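Local atomic coordinates of fatty acid synthase 1, isoform A (Drosophila melanogaster, PDB entry 6FN6), a protein that probably builds long-chain saturated fatty acids from acetyl-CoA and malonyl-CoA with NADPH, this piece comprising its dehydratase, enoylreductase and ketoreductase modifying region. Residues 154-157 with 158-161; 167-170 with 171-174; 276-279 with 280-283; 306-310 with 311-315; 875-878 with 879-883. All blocks are in the same frame, centred on the assembly; numbering follows the deposited sequence.

Interaction 1: residues 154-157 with 158-161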
loop_
_atom_site.group_PDB
_atom_site.type_symbol
_atom_site.label_atom_id
_atom_site.label_comp_id
_atom_site.label_asym_id
_atom_site.label_seq_id
_atom_site.Cartn_x
_atom_site.Cartn_y
_atom_site.Cartn_z
ATOM N N ARG A 154 15.577 -9.859 36.676
ATOM C CA ARG A 154 14.453 -9.365 37.462
ATOM C C ARG A 154 13.333 -8.756 36.618
ATOM O O ARG A 154 13.571 -8.196 35.549
ATOM C CB ARG A 154 14.969 -8.325 38.460
ATOM C CG ARG A 154 13.953 -7.846 39.485
ATOM C CD ARG A 154 14.629 -7.173 40.676
ATOM N NE ARG A 154 15.531 -8.081 41.388
ATOM C CZ ARG A 154 16.860 -8.072 41.298
ATOM N NH1 ARG A 154 17.488 -7.202 40.513
ATOM N NH2 ARG A 154 17.567 -8.947 41.998
ATOM N N SER A 155 12.107 -8.887 37.115
ATOM C CA SER A 155 10.936 -8.274 36.498
ATOM C C SER A 155 9.830 -8.097 37.528
ATOM O O SER A 155 9.656 -8.938 38.408
ATOM C CB SER A 155 10.424 -9.120 35.334
ATOM O OG SER A 155 9.139 -8.682 34.922
ATOM N N ASP A 156 9.072 -7.014 37.413
ATOM C CA ASP A 156 7.911 -6.824 38.268
ATOM C C ASP A 156 6.759 -7.687 37.752
ATOM O O ASP A 156 6.825 -8.230 36.648
ATOM C CB ASP A 156 7.517 -5.345 38.336
ATOM C CG ASP A 156 7.070 -4.789 36.999
ATOM O OD1 ASP A 156 7.379 -5.399 35.953
ATOM O OD2 ASP A 156 6.417 -3.724 36.996
ATOM N N THR A 157 5.715 -7.820 38.559
ATOM C CA THR A 157 4.650 -8.778 38.282
ATOM C C THR A 157 3.962 -8.542 36.933
ATOM O O THR A 157 3.449 -9.482 36.329
ATOM C CB THR A 157 3.580 -8.763 39.399
ATOM O OG1 THR A 157 2.505 -9.643 39.050
ATOM C CG2 THR A 157 3.034 -7.365 39.616
ATOM N N VAL A 158 3.946 -7.299 36.462
ATOM C CA VAL A 158 3.304 -6.985 35.184
ATOM C C VAL A 158 4.324 -6.764 34.071
ATOM O O VAL A 158 3.949 -6.492 32.928
ATOM C CB VAL A 158 2.391 -5.748 35.306
ATOM C CG1 VAL A 158 1.229 -6.037 36.247
ATOM C CG2 VAL A 158 3.187 -4.525 35.768
ATOM N N ALA A 159 5.606 -6.898 34.396
ATOM C CA ALA A 159 6.670 -6.709 33.414
ATOM C C ALA A 159 6.601 -5.318 32.782
ATOM O O ALA A 159 6.641 -5.174 31.561
ATOM C CB ALA A 159 6.593 -7.783 32.339
ATOM N N SER A 160 6.488 -4.298 33.627
ATOM C CA SER A 160 6.551 -2.916 33.175
ATOM C C SER A 160 7.971 -2.400 33.359
ATOM O O SER A 160 8.443 -1.552 32.602
ATOM C CB SER A 160 5.556 -2.045 33.940
ATOM O OG SER A 160 5.886 -1.982 35.315
ATOM N N THR A 161 8.644 -2.921 34.379
ATOM C CA THR A 161 10.047 -2.614 34.619
ATOM C C THR A 161 10.781 -3.892 35.013
ATOM O O THR A 161 10.160 -4.864 35.442
ATOM C CB THR A 161 10.222 -1.544 35.714
ATOM O OG1 THR A 161 11.606 -1.189 35.820
ATOM C CG2 THR A 161 9.725 -2.056 37.056
#
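The carboxylate of Asp156 is gripped by Ser160 and Thr161, which curl back over it. OD1 of Asp156 receives Ser160 N at 2.7 Å on its syn lone pair. Thr161 N comes to the same Asp156 OD1 at 3.2 Å, but from well above the carboxylate plane. OD2 of Asp156 accepts a hydrogen bond from Ser160 OG, so both oxygens are occupied from the segment 158-161. A first torsion of 64° at Asp156 sets CG between its own N and carbonyl carbon, which swings the acid inward over the turn.

The backbone completes the frame. Asp156 N donates almost straight to Thr161 O (3.1 Å, 169°), and Ala159 N reaches Asp156 O at 2.9 Å, closing a type I beta turn from Asp156 to Ala159. Asp156 O also accepts from Ser155 OG. The turn joins the antiparallel strands 152-155 and 161-164 as a beta hairpin in the predicted C-terminal hotdog fold of the dehydratase. Beyond it, Ser123 N adds a donor to Asp156 OD2, while Thr157 OG1 bonds to Arg970 in the ketoreductase part of the chain. With so many donors converging on it, the carboxylate is probably stabilised as the anion.

Interaction 2: residues 167-170 with 171-174; sequences VDNW and ISFM
Asn169 meets Ser172 and Phe173 as the N-cap of helix 170-183, in the predicted C-terminal hotdog fold of the dehydratase. From the backbone its side chain first brings CB to 3.6 Å from Ser172 OG. Next, CG of Asn169 lies at 3.7 Å from the same Ser172 OG, so the serine hydroxyl runs alongside the stem of the amide. At the tip, Asn169 OD1 accepts from Ser172 N at 2.7 Å in a straight bond of 179°, tilted about 32° from the amide plane. A first torsion of -176°, with CG on the far side from the N of Asn169, delivers the oxygen over the first turn. OD1 of Asn169 also sits 3.5 Å from Ile171 CB.

The main chain follows suit, Phe173 N donating to Asn169 O and Met174 N to Trp170 O. Outward from the cap, Trp170 packs edge-to-face against Trp42 and Trp166, and Phe173 does the same with His206 and Trp166. Ile171 lies near the predicted active site, its side chain about 5 Å from that of Asp175, the predicted proton donor, and about 7 Å from that of His24, the predicted proton acceptor. Val167 CG2 lies 4.0 Å from the same Ser172 OG that the cap residue meets.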
loop_
_atom_site.group_PDB
_atom_site.type_symbol
_atom_site.label_atom_id
_atom_site.label_comp_id
_atom_site.label_asym_id
_atom_site.label_seq_id
_atom_site.Cartn_x
_atom_site.Cartn_y
_atom_site.Cartn_z
ATOM N N VAL A 167 26.544 -9.662 29.248
ATOM C CA VAL A 167 27.674 -10.576 29.142
ATOM C C VAL A 167 28.444 -10.325 27.849
ATOM O O VAL A 167 28.942 -11.260 27.227
ATOM C CB VAL A 167 27.209 -12.044 29.225
ATOM C CG1 VAL A 167 26.606 -12.332 30.589
ATOM C CG2 VAL A 167 26.205 -12.359 28.121
ATOM N N ASP A 168 28.555 -9.057 27.464
ATOM C CA ASP A 168 29.277 -8.677 26.254
ATOM C C ASP A 168 28.738 -9.447 25.048
ATOM O O ASP A 168 29.506 -9.985 24.249
ATOM C CB ASP A 168 30.776 -8.934 26.419
ATOM C CG ASP A 168 31.608 -8.248 25.350
ATOM O OD1 ASP A 168 31.241 -7.128 24.933
ATOM O OD2 ASP A 168 32.628 -8.829 24.924
ATOM N N ASN A 169 27.414 -9.491 24.927
ATOM C CA ASN A 169 26.754 -10.216 23.846
ATOM C C ASN A 169 25.451 -9.513 23.465
ATOM O O ASN A 169 24.458 -9.597 24.186
ATOM C CB ASN A 169 26.488 -11.667 24.263
ATOM C CG ASN A 169 25.892 -12.504 23.140
ATOM O OD1 ASN A 169 24.857 -12.158 22.571
ATOM N ND2 ASN A 169 26.541 -13.620 22.826
ATOM N N TRP A 170 25.459 -8.827 22.326
ATOM C CA TRP A 170 24.307 -8.034 21.898
ATOM C C TRP A 170 23.114 -8.896 21.505
ATOM O O TRP A 170 21.969 -8.511 21.741
ATOM C CB TRP A 170 24.695 -7.124 20.729
ATOM C CG TRP A 170 25.617 -6.011 21.122
ATOM C CD1 TRP A 170 26.982 -6.034 21.129
ATOM C CD2 TRP A 170 25.236 -4.708 21.580
ATOM N NE1 TRP A 170 27.472 -4.824 21.557
ATOM C CE2 TRP A 170 26.421 -3.994 21.839
ATOM C CE3 TRP A 170 24.007 -4.077 21.790
ATOM C CZ2 TRP A 170 26.412 -2.678 22.299
ATOM C CZ3 TRP A 170 24.002 -2.773 22.247
ATOM C CH2 TRP A 170 25.196 -2.088 22.496
ATOM N N ILE A 171 23.373 -10.052 20.903
ATOM C CA ILE A 171 22.290 -10.932 20.479
ATOM C C ILE A 171 21.469 -11.375 21.686
ATOM O O ILE A 171 20.249 -11.207 21.712
ATOM C CB ILE A 171 22.831 -12.146 19.699
ATOM C CG1 ILE A 171 23.486 -11.678 18.395
ATOM C CG2 ILE A 171 21.709 -13.161 19.425
ATOM C CD1 ILE A 171 24.207 -12.770 17.625
ATOM N N SER A 172 22.134 -11.930 22.691
ATOM C CA SER A 172 21.435 -12.417 23.873
ATOM C C SER A 172 20.727 -11.266 24.575
ATOM O O SER A 172 19.571 -11.391 24.980
ATOM C CB SER A 172 22.402 -13.113 24.835
ATOM O OG SER A 172 23.139 -12.174 25.599
ATOM N N PHE A 173 21.425 -10.143 24.716
ATOM C CA PHE A 173 20.878 -9.008 25.442
ATOM C C PHE A 173 19.611 -8.471 24.784
ATOM O O PHE A 173 18.593 -8.274 25.449
ATOM C CB PHE A 173 21.911 -7.890 25.551
ATOM C CG PHE A 173 21.366 -6.633 26.156
ATOM C CD1 PHE A 173 21.256 -6.503 27.528
ATOM C CD2 PHE A 173 20.949 -5.587 25.352
ATOM C CE1 PHE A 173 20.746 -5.350 28.089
ATOM C CE2 PHE A 173 20.438 -4.431 25.909
ATOM C CZ PHE A 173 20.336 -4.312 27.278
ATOM N N MET A 174 19.672 -8.230 23.478
ATOM C CA MET A 174 18.518 -7.708 22.762
ATOM C C MET A 174 17.388 -8.734 22.757
ATOM O O MET A 174 16.215 -8.368 22.756
ATOM C CB MET A 174 18.901 -7.307 21.332
ATOM C CG MET A 174 19.669 -5.984 21.263
ATOM S SD MET A 174 19.708 -5.216 19.627
ATOM C CE MET A 174 20.745 -6.364 18.719
#

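Interaction 3: residues 276-279 with 280-283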
loop_
_atom_site.group_PDB
_atom_site.type_symbol
_atom_site.label_atom_id
_atom_site.label_comp_id
_atom_site.label_asym_id
_atom_site.label_seq_id
_atom_site.Cartn_x
_atom_site.Cartn_y
_atom_site.Cartn_z
ATOM N N ASN A 276 -14.517 -58.562 33.242
ATOM C CA ASN A 276 -15.201 -57.560 32.435
ATOM C C ASN A 276 -16.442 -58.140 31.766
ATOM O O ASN A 276 -16.572 -59.353 31.615
ATOM C CB ASN A 276 -14.256 -56.997 31.374
ATOM C CG ASN A 276 -14.832 -55.790 30.663
ATOM O OD1 ASN A 276 -15.204 -55.864 29.495
ATOM N ND2 ASN A 276 -14.900 -54.668 31.366
ATOM N N GLU A 277 -17.352 -57.257 31.365
ATOM C CA GLU A 277 -18.573 -57.656 30.672
ATOM C C GLU A 277 -18.241 -58.248 29.307
ATOM O O GLU A 277 -18.791 -59.275 28.910
ATOM C CB GLU A 277 -19.506 -56.451 30.522
ATOM C CG GLU A 277 -20.681 -56.662 29.581
ATOM C CD GLU A 277 -20.339 -56.367 28.130
ATOM O OE1 GLU A 277 -20.937 -57.001 27.233
ATOM O OE2 GLU A 277 -19.471 -55.504 27.888
ATOM N N ASN A 278 -17.343 -57.579 28.594
ATOM C CA ASN A 278 -16.876 -58.042 27.295
ATOM C C ASN A 278 -15.938 -59.237 27.467
ATOM O O ASN A 278 -14.934 -59.149 28.175
ATOM C CB ASN A 278 -16.172 -56.904 26.556
ATOM C CG ASN A 278 -15.605 -57.337 25.226
ATOM O OD1 ASN A 278 -14.546 -57.959 25.165
ATOM N ND2 ASN A 278 -16.303 -56.997 24.149
ATOM N N SER A 279 -16.274 -60.354 26.828
ATOM C CA SER A 279 -15.513 -61.586 27.006
ATOM C C SER A 279 -14.058 -61.422 26.574
ATOM O O SER A 279 -13.152 -61.953 27.216
ATOM C CB SER A 279 -16.157 -62.735 26.224
ATOM O OG SER A 279 -16.205 -62.447 24.839
ATOM N N GLU A 280 -13.833 -60.677 25.497
ATOM C CA GLU A 280 -12.483 -60.487 24.982
ATOM C C GLU A 280 -11.657 -59.654 25.957
ATOM O O GLU A 280 -10.521 -60.003 26.278
ATOM C CB GLU A 280 -12.518 -59.821 23.601
ATOM C CG GLU A 280 -11.148 -59.561 22.984
ATOM C CD GLU A 280 -10.330 -60.827 22.799
ATOM O OE1 GLU A 280 -10.907 -61.932 22.885
ATOM O OE2 GLU A 280 -9.105 -60.716 22.572
ATOM N N LYS A 281 -12.233 -58.555 26.431
ATOM C CA LYS A 281 -11.560 -57.710 27.410
ATOM C C LYS A 281 -11.356 -58.457 28.726
ATOM O O LYS A 281 -10.361 -58.246 29.420
ATOM C CB LYS A 281 -12.356 -56.430 27.658
ATOM C CG LYS A 281 -12.006 -55.293 26.716
ATOM C CD LYS A 281 -12.558 -53.962 27.205
ATOM C CE LYS A 281 -11.764 -53.422 28.391
ATOM N NZ LYS A 281 -10.370 -53.036 28.025
ATOM N N ALA A 282 -12.300 -59.330 29.063
ATOM C CA ALA A 282 -12.220 -60.096 30.301
ATOM C C ALA A 282 -10.990 -60.993 30.271
ATOM O O ALA A 282 -10.256 -61.093 31.254
ATOM C CB ALA A 282 -13.482 -60.920 30.505
ATOM N N ARG A 283 -10.766 -61.636 29.129
ATOM C CA ARG A 283 -9.611 -62.507 28.948
ATOM C C ARG A 283 -8.303 -61.736 29.079
ATOM O O ARG A 283 -7.374 -62.186 29.748
ATOM C CB ARG A 283 -9.682 -63.199 27.588
ATOM C CG ARG A 283 -8.644 -64.290 27.379
ATOM C CD ARG A 283 -9.026 -65.192 26.217
ATOM N NE ARG A 283 -7.952 -66.111 25.853
ATOM C CZ ARG A 283 -6.951 -65.798 25.036
ATOM N NH1 ARG A 283 -6.875 -64.585 24.503
ATOM N NH2 ARG A 283 -6.017 -66.695 24.754
#
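Asn276 meets Lys281 and Ala282 where the chain turns into helix 279-296. Its CB rests 4.1 Å from Ala282 CB, giving the buried alanine an apolar neighbour, while OD1 of Asn276 comes to 3.4 Å from Lys281 CB, the two side chains passing at a slant. The same Asn276 OD1 accepts from Asn278 N at 2.9 Å, the donor standing 47° above the amide plane; this bond closes an Asx turn that leads the chain round to the helix start.

Asn278 is the N-cap. With a first torsion of 177° its CG stands opposite its own backbone N, and OD1 is carried forward over the first turn. There Asn278 OD1 takes Lys281 N at 2.7 Å, in the carbonyl plane and with an N-H...O angle of 165°. Asn278 OD1 also lies 3.2 Å from Glu280 CB. The backbone O of Asn278 starts the regular pattern, receiving Ala282 N at 2.8 Å. Ser279 takes the next step, its O accepting from Arg283 N at 3.1 Å.

The helix belongs to a mixed-sheet domain whose strand order is consistent with the pseudo-methyltransferase domain of animal fatty acid synthases. The long side chains lead out of the turn: Lys281 NZ forms a salt bridge with Glu559, and Arg283 NE forms one with Glu407. Two asparagine amides, two residues apart, thus satisfy first a loop N-H and then a helix N-H, and the negative end of the cap amide would lie favourably against the positive end of the helix dipole.

Interaction 4: residues 306-310 with 311-315; sequences GVELA and NGRNP
The guanidinium of Arg313 meets the carboxylate of Glu308 with the two planes 39° apart. Glu308 OE2 and Leu309 O both lie at its edge, near its plane, while Ala310 CA approaches Arg313 NH1 obliquely at 3.7 Å. The salt bridge runs from Arg313 NH2 to Glu308 OE2 at 2.8 Å; the oxygen is met nearly along its C-O bond and sits 21° out of the guanidinium plane. A second, weak bond reaches the same Glu308 OE2 from Arg313 NH1 at 3.4 Å. Chain shape aims the groups: Glu308 is extended beyond CG, whereas Arg313 bends at chi3 (61°) to bring its head back over the end of the strand.

Strand 303-309 is central in a mixed sheet, between strands 374-380 and 334-341, in an order consistent with a methyltransferase-like fold such as the pseudo-methyltransferase domain of animal synthases. In active relatives the loop after the corresponding strand helps bind the cofactor. Here the arginine of the loop folds onto the acid at the strand's end. Glu308 OE2 has a further donor in Val319 N, just ahead of helix 320-329, and Asn311 OD1 takes Ser342 N at the end of the neighbouring strand 334-341.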
loop_
_atom_site.group_PDB
_atom_site.type_symbol
_atom_site.label_atom_id
_atom_site.label_comp_id
_atom_site.label_asym_id
_atom_site.label_seq_id
_atom_site.Cartn_x
_atom_site.Cartn_y
_atom_site.Cartn_z
ATOM N N GLY A 306 9.596 -65.681 29.585
ATOM C CA GLY A 306 8.398 -66.472 29.364
ATOM C C GLY A 306 8.286 -67.010 27.949
ATOM O O GLY A 306 8.982 -66.550 27.046
ATOM N N VAL A 307 7.418 -68.000 27.758
ATOM C CA VAL A 307 7.198 -68.582 26.438
ATOM C C VAL A 307 5.715 -68.874 26.228
ATOM O O VAL A 307 4.952 -68.967 27.189
ATOM C CB VAL A 307 8.033 -69.866 26.246
ATOM C CG1 VAL A 307 9.518 -69.563 26.373
ATOM C CG2 VAL A 307 7.619 -70.936 27.248
ATOM N N GLU A 308 5.317 -69.018 24.967
ATOM C CA GLU A 308 3.947 -69.392 24.631
ATOM C C GLU A 308 3.925 -70.592 23.693
ATOM O O GLU A 308 4.444 -70.534 22.578
ATOM C CB GLU A 308 3.200 -68.218 23.991
ATOM C CG GLU A 308 1.938 -68.631 23.235
ATOM C CD GLU A 308 1.089 -67.448 22.809
ATOM O OE1 GLU A 308 1.645 -66.345 22.619
ATOM O OE2 GLU A 308 -0.141 -67.619 22.662
ATOM N N LEU A 309 3.320 -71.678 24.159
ATOM C CA LEU A 309 3.158 -72.881 23.353
ATOM C C LEU A 309 2.052 -72.666 22.320
ATOM O O LEU A 309 0.923 -72.321 22.672
ATOM C CB LEU A 309 2.847 -74.078 24.250
ATOM C CG LEU A 309 3.876 -74.320 25.360
ATOM C CD1 LEU A 309 3.414 -75.421 26.298
ATOM C CD2 LEU A 309 5.246 -74.652 24.779
ATOM N N ALA A 310 2.385 -72.870 21.048
ATOM C CA ALA A 310 1.478 -72.550 19.947
ATOM C C ALA A 310 1.270 -73.721 18.985
ATOM O O ALA A 310 1.297 -73.537 17.769
ATOM C CB ALA A 310 2.002 -71.340 19.183
ATOM N N ASN A 311 1.058 -74.919 19.522
ATOM C CA ASN A 311 0.834 -76.091 18.679
ATOM C C ASN A 311 -0.639 -76.245 18.312
ATOM O O ASN A 311 -1.494 -76.384 19.186
ATOM C CB ASN A 311 1.313 -77.359 19.389
ATOM C CG ASN A 311 2.822 -77.457 19.456
ATOM O OD1 ASN A 311 3.532 -76.823 18.675
ATOM N ND2 ASN A 311 3.321 -78.260 20.389
ATOM N N GLY A 312 -0.931 -76.221 17.014
ATOM C CA GLY A 312 -2.295 -76.369 16.537
ATOM C C GLY A 312 -3.128 -75.115 16.709
ATOM O O GLY A 312 -4.327 -75.186 16.976
ATOM N N ARG A 313 -2.487 -73.961 16.558
ATOM C CA ARG A 313 -3.161 -72.679 16.736
ATOM C C ARG A 313 -2.842 -71.689 15.611
ATOM O O ARG A 313 -1.793 -71.764 14.977
ATOM C CB ARG A 313 -2.778 -72.084 18.095
ATOM C CG ARG A 313 -3.288 -72.892 19.278
ATOM C CD ARG A 313 -2.609 -72.471 20.565
ATOM N NE ARG A 313 -2.861 -71.070 20.891
ATOM C CZ ARG A 313 -2.075 -70.328 21.665
ATOM N NH1 ARG A 313 -0.978 -70.847 22.201
ATOM N NH2 ARG A 313 -2.384 -69.061 21.905
ATOM N N ASN A 314 -3.769 -70.760 15.399
ATOM C CA ASN A 314 -3.631 -69.703 14.408
ATOM C C ASN A 314 -2.554 -68.715 14.852
ATOM O O ASN A 314 -2.568 -68.258 15.988
ATOM C CB ASN A 314 -4.980 -69.003 14.234
ATOM C CG ASN A 314 -4.975 -67.969 13.125
ATOM O OD1 ASN A 314 -4.347 -68.142 12.075
ATOM N ND2 ASN A 314 -5.671 -66.863 13.369
ATOM N N PRO A 315 -1.611 -68.380 13.954
ATOM C CA PRO A 315 -0.543 -67.447 14.328
ATOM C C PRO A 315 -1.057 -66.110 14.857
ATOM O O PRO A 315 -0.342 -65.422 15.584
ATOM C CB PRO A 315 0.213 -67.252 13.005
ATOM C CG PRO A 315 -0.006 -68.525 12.257
ATOM C CD PRO A 315 -1.389 -68.954 12.612
#

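Interaction 5: residues 875-878 with 879-883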
loop_
_atom_site.group_PDB
_atom_site.type_symbol
_atom_site.label_atom_id
_atom_site.label_comp_id
_atom_site.label_asym_id
_atom_site.label_seq_id
_atom_site.Cartn_x
_atom_site.Cartn_y
_atom_site.Cartn_z
ATOM N N GLN A 875 -21.651 -36.380 11.549
ATOM C CA GLN A 875 -20.833 -36.093 10.375
ATOM C C GLN A 875 -20.178 -34.713 10.439
ATOM O O GLN A 875 -20.060 -34.033 9.417
ATOM C CB GLN A 875 -21.687 -36.188 9.111
ATOM C CG GLN A 875 -22.381 -37.524 8.916
ATOM C CD GLN A 875 -23.571 -37.422 7.980
ATOM O OE1 GLN A 875 -24.022 -36.325 7.647
ATOM N NE2 GLN A 875 -24.093 -38.567 7.560
ATOM N N VAL A 876 -19.751 -34.298 11.628
ATOM C CA VAL A 876 -19.129 -32.987 11.790
ATOM C C VAL A 876 -17.781 -32.940 11.077
ATOM O O VAL A 876 -17.435 -31.931 10.464
ATOM C CB VAL A 876 -18.976 -32.626 13.280
ATOM C CG1 VAL A 876 -18.297 -31.268 13.444
ATOM C CG2 VAL A 876 -20.330 -32.623 13.961
ATOM N N GLU A 877 -17.016 -34.024 11.171
ATOM C CA GLU A 877 -15.719 -34.098 10.508
ATOM C C GLU A 877 -15.899 -33.883 9.009
ATOM O O GLU A 877 -15.269 -33.008 8.413
ATOM C CB GLU A 877 -15.037 -35.443 10.781
ATOM C CG GLU A 877 -13.703 -35.625 10.062
ATOM C CD GLU A 877 -13.098 -36.999 10.289
ATOM O OE1 GLU A 877 -13.514 -37.684 11.248
ATOM O OE2 GLU A 877 -12.205 -37.394 9.509
ATOM N N GLN A 878 -16.775 -34.683 8.409
ATOM C CA GLN A 878 -17.004 -34.628 6.973
ATOM C C GLN A 878 -17.530 -33.254 6.580
ATOM O O GLN A 878 -17.219 -32.745 5.502
ATOM C CB GLN A 878 -17.989 -35.718 6.545
ATOM C CG GLN A 878 -17.505 -37.136 6.819
ATOM C CD GLN A 878 -16.165 -37.437 6.172
ATOM O OE1 GLN A 878 -15.944 -37.128 5.001
ATOM N NE2 GLN A 878 -15.261 -38.040 6.936
ATOM N N ALA A 879 -18.327 -32.658 7.460
ATOM C CA ALA A 879 -18.871 -31.326 7.223
ATOM C C ALA A 879 -17.749 -30.304 7.059
ATOM O O ALA A 879 -17.755 -29.509 6.118
ATOM C CB ALA A 879 -19.796 -30.923 8.359
ATOM N N PHE A 880 -16.786 -30.331 7.977
ATOM C CA PHE A 880 -15.651 -29.414 7.926
ATOM C C PHE A 880 -14.752 -29.670 6.722
ATOM O O PHE A 880 -14.405 -28.741 5.994
ATOM C CB PHE A 880 -14.825 -29.516 9.211
ATOM C CG PHE A 880 -15.295 -28.605 10.306
ATOM C CD1 PHE A 880 -16.429 -28.902 11.040
ATOM C CD2 PHE A 880 -14.597 -27.448 10.602
ATOM C CE1 PHE A 880 -16.857 -28.059 12.047
ATOM C CE2 PHE A 880 -15.018 -26.604 11.607
ATOM C CZ PHE A 880 -16.150 -26.909 12.331
ATOM N N ARG A 881 -14.371 -30.926 6.518
ATOM C CA ARG A 881 -13.521 -31.287 5.389
ATOM C C ARG A 881 -14.183 -30.902 4.072
ATOM O O ARG A 881 -13.506 -30.536 3.111
ATOM C CB ARG A 881 -13.198 -32.783 5.409
ATOM C CG ARG A 881 -12.239 -33.172 6.521
ATOM C CD ARG A 881 -11.788 -34.618 6.412
ATOM N NE ARG A 881 -10.842 -34.964 7.471
ATOM C CZ ARG A 881 -9.552 -34.639 7.460
ATOM N NH1 ARG A 881 -9.040 -33.952 6.445
ATOM N NH2 ARG A 881 -8.770 -34.999 8.470
ATOM N N PHE A 882 -15.508 -30.984 4.036
ATOM C CA PHE A 882 -16.262 -30.673 2.828
ATOM C C PHE A 882 -16.193 -29.187 2.501
ATOM O O PHE A 882 -16.094 -28.810 1.333
ATOM C CB PHE A 882 -17.718 -31.110 2.981
ATOM C CG PHE A 882 -18.562 -30.836 1.769
ATOM C CD1 PHE A 882 -18.444 -31.620 0.635
ATOM C CD2 PHE A 882 -19.477 -29.798 1.768
ATOM C CE1 PHE A 882 -19.220 -31.370 -0.481
ATOM C CE2 PHE A 882 -20.257 -29.544 0.657
ATOM C CZ PHE A 882 -20.127 -30.329 -0.469
ATOM N N MET A 883 -16.248 -28.341 3.524
ATOM C CA MET A 883 -16.194 -26.901 3.300
ATOM C C MET A 883 -14.777 -26.477 2.937
ATOM O O MET A 883 -14.579 -25.579 2.121
ATOM C CB MET A 883 -16.669 -26.127 4.532
ATOM C CG MET A 883 -16.791 -24.633 4.272
ATOM S SD MET A 883 -17.622 -23.707 5.573
ATOM C CE MET A 883 -17.708 -22.091 4.804
#
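Glu877 sets CG opposite its own backbone N (chi1 177°) and runs on extended along one flank of a helix, while Arg881, on the same flank, is extended from CG to NE. The two chains lie side by side and point the same way, which puts Arg881 NE 3.5 Å from Glu877 OE2: a salt bridge with a long, weak hydrogen bond. Glu877 OE2 lies at the edge of the guanidinium, near its plane, though the carboxylate is turned 61° against it.

This is an i to i+4 pair on helix 876-885, the crossover of a beta-alpha-beta unit that links the parallel strands 868-872 and 891-895 in the enoylreductase, whose fold is that of the medium-chain dehydrogenases. Gln875 occupies the N-cap position, and its O accepts Ala879 N at 3.0 Å. The following turns run on regularly: Phe880 N donates to Val876 O, Arg881 N to Glu877 O at 3.0 Å and Phe882 N to Gln878 O. Ahead of the helix, Gln875 OE1 takes Asn872 N, at the end of the preceding strand.

The buried flank of the helix carries Val876, Ala879, Phe880 and Met883. Ile611 of strand 601-611 packs on the last three, and Val876 rests on Trp585; on the polar flank Arg881 has a second, long and weak ion pair with Asp579. Val876 and Phe880 run side by side, with Val876 CG1 3.8 Å from Phe880 CE1. At the edge of that ring and in its plane lies Val876 O, 3.2 Å from Phe880 CD1.

Overall arrangement
From the N terminus the five contacts come strictly in series, and none nests in or crosses another. Each is local: one hairpin turn, two helix caps, one loop after a strand and one i to i+4 pair along a helix. Interaction 1 turns the hairpin between strands 152-155 and 161-164, and interaction 2, its centre about 20 Å away, starts helix 170-183 of the same predicted hotdog fold. Interaction 3 opens helix 279-296, which runs on to strand 303-309, at whose end interaction 4 lies; the nearest atoms of these two are about 5 Å apart without touching. Interaction 5 sits in the helix between strands 868-872 and 891-895 of the enoylreductase.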